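Polymerase X (Deinococcus radiodurans, PDB 2W9M) is a family X DNA polymerase that probably catalyses addition of deoxynucleotides to DNA, and also carries a C-terminal PHP domain binding three zinc ions. Local coordinates at residues P94-L97 with D98-V102; H332-S335 with T336-G340; E377-R380 with E381-E385. All coordinates share one frame; numbering follows the deposited sequence.

Contact 1 (P94-L97 with D98-V102); sequences PGLL and DLLGV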
ATOM      1  N   PRO A  94       2.275  -7.571   1.813  1.00 30.69           N
ATOM      2  CA  PRO A  94       1.655  -7.777   0.500  1.00 37.24           C
ATOM      3  C   PRO A  94       2.679  -8.044  -0.601  1.00 32.05           C
ATOM      4  O   PRO A  94       2.476  -8.933  -1.423  1.00 39.70           O
ATOM      5  CB  PRO A  94       0.952  -6.445   0.239  1.00 29.58           C
ATOM      6  CG  PRO A  94       0.668  -5.907   1.592  1.00 38.91           C
ATOM      7  CD  PRO A  94       1.834  -6.314   2.438  1.00 33.79           C
ATOM      8  N   GLY A  95       3.762  -7.276  -0.612  1.00 29.38           N
ATOM      9  CA  GLY A  95       4.780  -7.411  -1.636  1.00 35.13           C
ATOM     10  C   GLY A  95       5.552  -8.716  -1.559  1.00 39.71           C
ATOM     11  O   GLY A  95       6.039  -9.214  -2.571  1.00 44.26           O
ATOM     12  N   LEU A  96       5.675  -9.270  -0.358  1.00 30.48           N
ATOM     13  CA  LEU A  96       6.349 -10.547  -0.195  1.00 30.47           C
ATOM     14  C   LEU A  96       5.462 -11.674  -0.708  1.00 43.90           C
ATOM     15  O   LEU A  96       5.944 -12.609  -1.349  1.00 44.79           O
ATOM     16  CB  LEU A  96       6.716 -10.793   1.265  1.00 37.50           C
ATOM     17  CG  LEU A  96       7.539 -12.061   1.513  1.00 35.08           C
ATOM     18  CD1 LEU A  96       9.002 -11.794   1.220  1.00 41.12           C
ATOM     19  CD2 LEU A  96       7.363 -12.534   2.941  1.00 41.35           C
ATOM     20  N   LEU A  97       4.167 -11.584  -0.418  1.00 39.43           N
ATOM     21  CA  LEU A  97       3.197 -12.554  -0.923  1.00 42.47           C
ATOM     22  C   LEU A  97       3.223 -12.588  -2.447  1.00 39.24           C
ATOM     23  O   LEU A  97       2.984 -13.630  -3.057  1.00 36.77           O
ATOM     24  CB  LEU A  97       1.786 -12.213  -0.437  1.00 32.60           C
ATOM     25  CG  LEU A  97       1.573 -12.264   1.077  1.00 39.00           C
ATOM     26  CD1 LEU A  97       0.125 -11.933   1.424  1.00 29.82           C
ATOM     27  CD2 LEU A  97       1.976 -13.628   1.616  1.00 29.88           C
ATOM     28  N   ASP A  98       3.517 -11.439  -3.052  1.00 28.87           N
ATOM     29  CA  ASP A  98       3.627 -11.325  -4.500  1.00 31.37           C
ATOM     30  C   ASP A  98       4.874 -12.017  -5.038  1.00 36.49           C
ATOM     31  O   ASP A  98       4.793 -12.811  -5.975  1.00 32.81           O
ATOM     32  CB  ASP A  98       3.636  -9.857  -4.917  1.00 35.17           C
ATOM     33  CG  ASP A  98       2.241  -9.258  -4.972  1.00 62.80           C
ATOM     34  OD1 ASP A  98       1.254 -10.031  -5.006  1.00 54.15           O
ATOM     35  OD2 ASP A  98       2.132  -8.012  -4.991  1.00 75.97           O
ATOM     36  N   LEU A  99       6.024 -11.707  -4.445  1.00 42.20           N
ATOM     37  CA  LEU A  99       7.291 -12.308  -4.850  1.00 35.13           C
ATOM     38  C   LEU A  99       7.239 -13.830  -4.749  1.00 28.27           C
ATOM     39  O   LEU A  99       7.869 -14.531  -5.539  1.00 36.83           O
ATOM     40  CB  LEU A  99       8.448 -11.767  -4.004  1.00 29.52           C
ATOM     41  CG  LEU A  99       8.740 -10.269  -4.095  1.00 33.54           C
ATOM     42  CD1 LEU A  99      10.043  -9.942  -3.371  1.00 23.87           C
ATOM     43  CD2 LEU A  99       8.804  -9.828  -5.550  1.00 28.84           C
ATOM     44  N   LEU A 100       6.485 -14.331  -3.772  1.00 37.76           N
ATOM     45  CA  LEU A 100       6.328 -15.770  -3.576  1.00 40.40           C
ATOM     46  C   LEU A 100       5.532 -16.409  -4.714  1.00 39.21           C
ATOM     47  O   LEU A 100       5.400 -17.630  -4.781  1.00 47.40           O
ATOM     48  CB  LEU A 100       5.650 -16.065  -2.235  1.00 33.42           C
ATOM     49  CG  LEU A 100       6.467 -15.778  -0.977  1.00 34.87           C
ATOM     50  CD1 LEU A 100       5.580 -15.846   0.249  1.00 39.23           C
ATOM     51  CD2 LEU A 100       7.609 -16.752  -0.859  1.00 30.17           C
ATOM     52  N   GLY A 101       5.005 -15.577  -5.605  1.00 39.33           N
ATOM     53  CA  GLY A 101       4.251 -16.062  -6.748  1.00 30.61           C
ATOM     54  C   GLY A 101       5.014 -15.940  -8.055  1.00 36.94           C
ATOM     55  O   GLY A 101       4.519 -16.337  -9.111  1.00 38.32           O
ATOM     56  N   VAL A 102       6.222 -15.385  -7.985  1.00 36.19           N
ATOM     57  CA  VAL A 102       7.081 -15.259  -9.157  1.00 33.63           C
ATOM     58  C   VAL A 102       7.802 -16.574  -9.445  1.00 49.60           C
ATOM     59  O   VAL A 102       8.727 -16.959  -8.724  1.00 57.25           O
ATOM     60  CB  VAL A 102       8.136 -14.152  -8.968  1.00 35.15           C
ATOM     61  CG1 VAL A 102       9.022 -14.041 -10.199  1.00 31.93           C
ATOM     62  CG2 VAL A 102       7.464 -12.827  -8.669  1.00 42.77           C
TER

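Contact 2 (H332-S335 with T336-G340); sequences HTHS and TWSDG. With ZN (zinc ion), chain D; ZN (zinc ion), chain C.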
ATOM      1  N   HIS A 332       5.129   3.905  11.868  1.00 24.58           N
ATOM      2  CA  HIS A 332       4.735   2.568  11.447  1.00 22.36           C
ATOM      3  C   HIS A 332       5.629   2.049  10.318  1.00 23.16           C
ATOM      4  O   HIS A 332       5.191   1.876   9.187  1.00 23.52           O
ATOM      5  CB  HIS A 332       3.254   2.539  11.054  1.00 25.91           C
ATOM      6  CG  HIS A 332       2.731   1.165  10.797  1.00 25.28           C
ATOM      7  ND1 HIS A 332       1.516   0.932  10.182  1.00 25.40           N
ATOM      8  CD2 HIS A 332       3.259  -0.053  11.051  1.00 28.32           C
ATOM      9  CE1 HIS A 332       1.319  -0.367  10.083  1.00 27.58           C
ATOM     10  NE2 HIS A 332       2.364  -0.993  10.603  1.00 28.78           N
ATOM     11  N   THR A 333       6.894   1.813  10.645  1.00 27.68           N
ATOM     12  CA  THR A 333       7.847   1.241   9.705  1.00 20.69           C
ATOM     13  C   THR A 333       8.395  -0.054  10.300  1.00 32.20           C
ATOM     14  O   THR A 333       8.348  -0.246  11.514  1.00 31.02           O
ATOM     15  CB  THR A 333       9.012   2.199   9.443  1.00 21.12           C
ATOM     16  OG1 THR A 333       9.710   2.438  10.671  1.00 32.76           O
ATOM     17  CG2 THR A 333       8.507   3.526   8.889  1.00 26.80           C
ATOM     18  N   HIS A 334       8.906  -0.944   9.455  1.00 29.42           N
ATOM     19  CA  HIS A 334       9.439  -2.218   9.933  1.00 26.98           C
ATOM     20  C   HIS A 334      10.932  -2.353   9.664  1.00 31.54           C
ATOM     21  O   HIS A 334      11.454  -1.789   8.705  1.00 38.40           O
ATOM     22  CB  HIS A 334       8.670  -3.395   9.327  1.00 23.19           C
ATOM     23  CG  HIS A 334       7.245  -3.470   9.773  1.00 26.60           C
ATOM     24  ND1 HIS A 334       6.811  -4.341  10.747  1.00 29.15           N
ATOM     25  CD2 HIS A 334       6.153  -2.766   9.384  1.00 24.18           C
ATOM     26  CE1 HIS A 334       5.514  -4.176  10.940  1.00 32.39           C
ATOM     27  NE2 HIS A 334       5.093  -3.225  10.124  1.00 27.39           N
ATOM     28  N   SER A 335      11.612  -3.099  10.528  1.00 22.94           N
ATOM     29  CA  SER A 335      13.053  -3.277  10.429  1.00 25.87           C
ATOM     30  C   SER A 335      13.424  -4.754  10.427  1.00 32.50           C
ATOM     31  O   SER A 335      12.561  -5.632  10.489  1.00 28.47           O
ATOM     32  CB  SER A 335      13.752  -2.595  11.605  1.00 32.43           C
ATOM     33  OG  SER A 335      13.570  -3.338  12.804  1.00 25.02           O
ATOM     34  N   THR A 336      14.724  -5.014  10.377  1.00 36.67           N
ATOM     35  CA  THR A 336      15.259  -6.367  10.448  1.00 33.93           C
ATOM     36  C   THR A 336      14.822  -7.126  11.708  1.00 34.56           C
ATOM     37  O   THR A 336      14.728  -8.355  11.693  1.00 31.77           O
ATOM     38  CB  THR A 336      16.792  -6.343  10.329  1.00 28.60           C
ATOM     39  OG1 THR A 336      17.157  -6.587   8.964  1.00 34.56           O
ATOM     40  CG2 THR A 336      17.424  -7.401  11.216  1.00 52.50           C
ATOM     41  N   TRP A 337      14.544  -6.394  12.787  1.00 31.78           N
ATOM     42  CA  TRP A 337      14.037  -6.994  14.023  1.00 29.65           C
ATOM     43  C   TRP A 337      12.778  -7.828  13.784  1.00 34.04           C
ATOM     44  O   TRP A 337      12.543  -8.828  14.461  1.00 29.45           O
ATOM     45  CB  TRP A 337      13.729  -5.911  15.063  1.00 31.25           C
ATOM     46  CG  TRP A 337      14.942  -5.312  15.680  1.00 32.39           C
ATOM     47  CD1 TRP A 337      15.664  -4.252  15.213  1.00 33.70           C
ATOM     48  CD2 TRP A 337      15.584  -5.736  16.884  1.00 28.14           C
ATOM     49  NE1 TRP A 337      16.716  -3.989  16.054  1.00 29.56           N
ATOM     50  CE2 TRP A 337      16.692  -4.890  17.088  1.00 32.37           C
ATOM     51  CE3 TRP A 337      15.330  -6.750  17.814  1.00 36.28           C
ATOM     52  CZ2 TRP A 337      17.547  -5.027  18.180  1.00 35.52           C
ATOM     53  CZ3 TRP A 337      16.182  -6.887  18.899  1.00 40.84           C
ATOM     54  CH2 TRP A 337      17.275  -6.030  19.073  1.00 37.77           C
ATOM     55  N   SER A 338      11.966  -7.401  12.823  1.00 30.39           N
ATOM     56  CA  SER A 338      10.707  -8.068  12.521  1.00 31.35           C
ATOM     57  C   SER A 338      10.799  -8.757  11.157  1.00 38.77           C
ATOM     58  O   SER A 338      11.612  -9.664  10.958  1.00 34.96           O
ATOM     59  CB  SER A 338       9.570  -7.043  12.519  1.00 26.40           C
ATOM     60  OG  SER A 338       8.321  -7.652  12.769  1.00 41.56           O
ATOM     61  N   ASP A 339       9.970  -8.313  10.217  1.00 27.54           N
ATOM     62  CA  ASP A 339      10.006  -8.834   8.861  1.00 25.55           C
ATOM     63  C   ASP A 339      10.414  -7.765   7.847  1.00 20.39           C
ATOM     64  O   ASP A 339      10.052  -7.840   6.680  1.00 25.46           O
ATOM     65  CB  ASP A 339       8.665  -9.466   8.481  1.00 23.86           C
ATOM     66  CG  ASP A 339       7.526  -8.462   8.455  1.00 32.08           C
ATOM     67  OD1 ASP A 339       7.706  -7.333   8.961  1.00 33.58           O
ATOM     68  OD2 ASP A 339       6.443  -8.801   7.927  1.00 32.16           O
ATOM     69  N   GLY A 340      11.178  -6.776   8.298  1.00 21.31           N
ATOM     70  CA  GLY A 340      11.734  -5.774   7.406  1.00 15.95           C
ATOM     71  C   GLY A 340      13.038  -6.243   6.792  1.00 25.43           C
ATOM     72  O   GLY A 340      13.539  -7.319   7.127  1.00 33.97           O
TER
HETATM   73 ZN    ZN D1566       2.851  -3.009   9.691  1.00 24.88          ZN
HETATM   74 ZN    ZN C1565       5.246  -6.902   8.372  1.00 34.74          ZN

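Contact 3 (E377-R380 with E381-E385); sequences ERLR and EQLKE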
ATOM      1  N   GLU A 377      11.179  -9.908  25.537  1.00 34.33           N
ATOM      2  CA  GLU A 377      12.623  -9.797  25.727  1.00 35.91           C
ATOM      3  C   GLU A 377      13.343  -9.195  24.519  1.00 28.74           C
ATOM      4  O   GLU A 377      14.248  -8.376  24.675  1.00 29.72           O
ATOM      5  CB  GLU A 377      13.220 -11.162  26.094  1.00 38.05           C
ATOM      6  CG  GLU A 377      12.401 -12.353  25.605  1.00 65.02           C
ATOM      7  CD  GLU A 377      11.160 -12.608  26.455  1.00 68.96           C
ATOM      8  OE1 GLU A 377      11.215 -12.362  27.680  1.00 64.05           O
ATOM      9  OE2 GLU A 377      10.130 -13.054  25.901  1.00 54.57           O
ATOM     10  N   ARG A 378      12.944  -9.599  23.318  1.00 25.19           N
ATOM     11  CA  ARG A 378      13.530  -9.030  22.107  1.00 34.58           C
ATOM     12  C   ARG A 378      13.134  -7.565  21.919  1.00 34.72           C
ATOM     13  O   ARG A 378      13.905  -6.767  21.386  1.00 31.32           O
ATOM     14  CB  ARG A 378      13.135  -9.838  20.874  1.00 32.71           C
ATOM     15  CG  ARG A 378      13.891 -11.138  20.710  1.00 21.58           C
ATOM     16  CD  ARG A 378      13.535 -11.783  19.388  1.00 31.80           C
ATOM     17  NE  ARG A 378      14.055 -11.014  18.261  1.00 52.53           N
ATOM     18  CZ  ARG A 378      13.385 -10.788  17.135  1.00 46.91           C
ATOM     19  NH1 ARG A 378      12.151 -11.253  16.984  1.00 33.11           N
ATOM     20  NH2 ARG A 378      13.948 -10.080  16.166  1.00 37.04           N
ATOM     21  N   LEU A 379      11.927  -7.217  22.351  1.00 30.96           N
ATOM     22  CA  LEU A 379      11.489  -5.829  22.307  1.00 32.57           C
ATOM     23  C   LEU A 379      12.365  -4.964  23.208  1.00 34.81           C
ATOM     24  O   LEU A 379      12.711  -3.839  22.855  1.00 33.41           O
ATOM     25  CB  LEU A 379      10.026  -5.701  22.731  1.00 30.44           C
ATOM     26  CG  LEU A 379       9.512  -4.261  22.785  1.00 27.36           C
ATOM     27  CD1 LEU A 379       9.478  -3.657  21.386  1.00 30.25           C
ATOM     28  CD2 LEU A 379       8.140  -4.200  23.430  1.00 28.19           C
ATOM     29  N   ARG A 380      12.721  -5.492  24.377  1.00 26.63           N
ATOM     30  CA  ARG A 380      13.564  -4.746  25.304  1.00 32.99           C
ATOM     31  C   ARG A 380      14.937  -4.517  24.689  1.00 33.83           C
ATOM     32  O   ARG A 380      15.532  -3.451  24.854  1.00 32.19           O
ATOM     33  CB  ARG A 380      13.671  -5.455  26.655  1.00 40.66           C
ATOM     34  CG  ARG A 380      12.322  -5.778  27.298  1.00 45.95           C
ATOM     35  CD  ARG A 380      12.292  -5.436  28.786  1.00 53.22           C
ATOM     36  NE  ARG A 380      13.401  -6.030  29.534  1.00 66.93           N
ATOM     37  CZ  ARG A 380      14.552  -5.411  29.790  1.00 67.69           C
ATOM     38  NH1 ARG A 380      14.753  -4.177  29.350  1.00 71.18           N
ATOM     39  NH2 ARG A 380      15.503  -6.026  30.484  1.00 46.27           N
ATOM     40  N   GLU A 381      15.427  -5.516  23.957  1.00 28.83           N
ATOM     41  CA  GLU A 381      16.687  -5.390  23.232  1.00 34.42           C
ATOM     42  C   GLU A 381      16.612  -4.355  22.106  1.00 35.43           C
ATOM     43  O   GLU A 381      17.568  -3.613  21.875  1.00 41.90           O
ATOM     44  CB  GLU A 381      17.143  -6.746  22.685  1.00 34.14           C
ATOM     45  CG  GLU A 381      17.540  -7.733  23.769  1.00 53.89           C
ATOM     46  CD  GLU A 381      18.187  -8.994  23.217  1.00 79.21           C
ATOM     47  OE1 GLU A 381      19.281  -9.358  23.704  1.00 85.16           O
ATOM     48  OE2 GLU A 381      17.608  -9.621  22.302  1.00 64.61           O
ATOM     49  N   GLN A 382      15.480  -4.302  21.410  1.00 31.54           N
ATOM     50  CA  GLN A 382      15.297  -3.293  20.371  1.00 33.49           C
ATOM     51  C   GLN A 382      15.334  -1.890  20.973  1.00 31.83           C
ATOM     52  O   GLN A 382      15.954  -0.981  20.419  1.00 32.02           O
ATOM     53  CB  GLN A 382      13.983  -3.503  19.611  1.00 40.21           C
ATOM     54  CG  GLN A 382      13.739  -2.482  18.498  1.00 30.43           C
ATOM     55  CD  GLN A 382      12.355  -2.601  17.882  1.00 36.03           C
ATOM     56  OE1 GLN A 382      11.344  -2.287  18.515  1.00 31.00           O
ATOM     57  NE2 GLN A 382      12.305  -3.050  16.637  1.00 35.94           N
ATOM     58  N   LEU A 383      14.670  -1.725  22.114  1.00 28.07           N
ATOM     59  CA  LEU A 383      14.608  -0.430  22.784  1.00 30.11           C
ATOM     60  C   LEU A 383      15.997   0.055  23.203  1.00 40.52           C
ATOM     61  O   LEU A 383      16.294   1.247  23.114  1.00 43.91           O
ATOM     62  CB  LEU A 383      13.645  -0.476  23.978  1.00 29.21           C
ATOM     63  CG  LEU A 383      12.152  -0.564  23.615  1.00 38.81           C
ATOM     64  CD1 LEU A 383      11.303  -0.936  24.819  1.00 27.73           C
ATOM     65  CD2 LEU A 383      11.653   0.738  22.997  1.00 23.00           C
ATOM     66  N   LYS A 384      16.850  -0.869  23.644  1.00 33.93           N
ATOM     67  CA  LYS A 384      18.234  -0.523  23.958  1.00 39.23           C
ATOM     68  C   LYS A 384      18.951   0.007  22.718  1.00 44.74           C
ATOM     69  O   LYS A 384      19.638   1.027  22.777  1.00 39.35           O
ATOM     70  CB  LYS A 384      18.989  -1.729  24.526  1.00 44.85           C
ATOM     71  CG  LYS A 384      18.802  -1.936  26.023  1.00 68.95           C
ATOM     72  CD  LYS A 384      17.403  -1.519  26.471  1.00 83.41           C
ATOM     73  CE  LYS A 384      17.005  -2.193  27.775  1.00 87.36           C
ATOM     74  NZ  LYS A 384      16.870  -3.672  27.616  1.00 78.82           N
ATOM     75  N   GLU A 385      18.785  -0.687  21.596  1.00 36.26           N
ATOM     76  CA  GLU A 385      19.384  -0.247  20.338  1.00 35.95           C
ATOM     77  C   GLU A 385      18.881   1.127  19.911  1.00 35.54           C
ATOM     78  O   GLU A 385      19.658   1.960  19.449  1.00 34.72           O
ATOM     79  CB  GLU A 385      19.126  -1.259  19.223  1.00 38.51           C
ATOM     80  CG  GLU A 385      19.355  -0.703  17.822  1.00 37.83           C
ATOM     81  CD  GLU A 385      19.306  -1.781  16.752  1.00 56.48           C
ATOM     82  OE1 GLU A 385      18.518  -1.636  15.791  1.00 59.12           O
ATOM     83  OE2 GLU A 385      20.050  -2.778  16.876  1.00 65.32           O
TER

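Contact 1 (P94-L97 with D98-V102)
Three backbone hydrogen bonds of the i to i+4 kind join P94-L97 to D98-V102, running from D98 N, L99 N and L100 N back to the carbonyls of P94, G95 and L96. The middle one is the straightest, with L99 N 3.1 Å from G95 O and an N-H...O angle of 163°. L100 N closes the series at 3.0 Å from L96 O. The side chains follow the backbone closely. L99 CG lies beside its own backbone N (chi1 -62°), 3.3 Å from G95 O. L100 CG is placed the same way one residue later, close to L96 O. L100 CD1 also meets two apolar neighbours, L96 CG at 4.4 Å and L97 CD2 at 4.4 Å. These leucine contacts are loose van der Waals ones. The short helix 94-99 and the type I beta turn L99-V102 belong to a helix-hairpin-helix element. Helix 107-115 follows and packs on L96 and L100 through I110. L99 instead faces L121 and L124 of helix 121-130. D98 is the charged residue of this helix, and it too touches L121. Its CB lies 3.4 Å from G95 O, and CG stays near the P94 carbonyl at 3.6 Å from P94 O. OD1 forms a salt bridge with R464, a loop residue from the C-terminal half of the chain. Replacing D98 by an alanine removes the carboxylate, which would probably leave the R464 guanidinium without its mate and take away a link between this helix and the C-terminal half. P94, at the start of the helix, touches L461 and A493. Its ring comes within about 6 Å, between nearest side-chain atoms, of the zinc ligands D516 and H518.

Contact 2 (H332-S335 with T336-G340)
H334 and D339 come together at an angle, with the imidazole and carboxylate planes 71° apart. D339 OD1 lies 3.6 Å from H334 ND1, and each group turns to a different zinc ion. H334 NE2 binds the zinc of chain D at 2.3 Å, together with NE2 of H332, the other histidine of the His-X-His pair. D339 binds the zinc of chain C through both oxygens, OD2 at 2.3 Å and OD1 at 2.6 Å. This second zinc sits 3.7 Å above one face of the H334 ring, offset toward its rim. The D339 carboxylate reaches it with CG lying between the backbone N and the carbonyl carbon (chi1 64°). The paired histidines and the aspartate shortly after them are the first metal-binding motif of a PHP domain. S335 shapes the bend between them. S335 O accepts two bonds, from S338 N and G340 N, which reach it from opposite faces of its plane. S335 OG accepts W337 N at 3.2 Å in an ST turn. The same hydroxyl lies in the plane of the W337 indole, at the edge, 3.3 Å from CD1. E401 and D516 complete the first zinc site, while H364 and H518 complete the second. The segment leaves strand 329-333, where T333 pairs with G360 of strand 358-364. S335 and W337 then rest on I344 of helix 344-353, and W337 reaches E381 and Q382 of helix 376-391.

Contact 3 (E377-R380 with E381-E385)
K384 donates to R380 O from its backbone N and, less certainly, from NZ. Both residues lie on helix 376-391, the connecting helix of a beta-alpha-beta unit between parallel strands 358-364 and 396-403 of the PHP domain. R380 O receives K384 N at 3.1 Å as the ordinary helical bond. As modelled, K384 NZ also lies 3.1 Å from R380 O, above the carbonyl plane and on the face opposite to K384 N, but this second bond is doubtful. The lysine chain bends at chi2 (34°) and again at chi4 to bring its ammonium group back over the turn. This places NZ beside the R380 guanidinium, with the two side chains side by side and pointing the same way. R380 NH1 and K384 NZ are only 2.8 Å apart, too close for two positively charged donors, so the placement of these exposed ends is doubtful. The other carbonyls of this turn are met by backbone donors. E381 N bonds to E377 O, Q382 N to R378 O at 2.9 Å, and L383 N to L379 O at 3.0 Å. One turn on, E385 N bonds to E381 O. R378 and E385 find their partner in the zinc-site loop. R378 NH2 donates to W337 O, and E385 OE1 accepts W337 NE1, so both the backbone and the indole of that tryptophan are held by this helix. Q382 NE2 makes a weak hydrogen bond to D363 OD2 of strand 358-364. E381 OE2 and R378 NE have opposite charges but are 5.6 Å apart, too far for a bond. Among the apolar groups, L379 meets L383 CD1 with its CG at 4.3 Å. The Q382 side chain runs obliquely across L379, with OE1 3.7 Å from L379 CD1.

From the N terminus, contact 1 comes first, on helix 94-99 and the turn that opens a hairpin. Contact 2 follows far along the chain, in the loop after strand 329-333. Contact 3 is last, on helix 376-391. The three lie in series, with none nested or crossed, and each joins adjoining segments. Contacts 1 and 2 do not touch, and their nearest atoms are about 6 Å apart, so the helix-hairpin-helix region lies close beside the zinc sites. Contacts 2 and 3 do touch, through W337. This ties the zinc-binding loop to the connecting helix. Contact 1 stays about 15 Å from contact 3 at the nearest atoms.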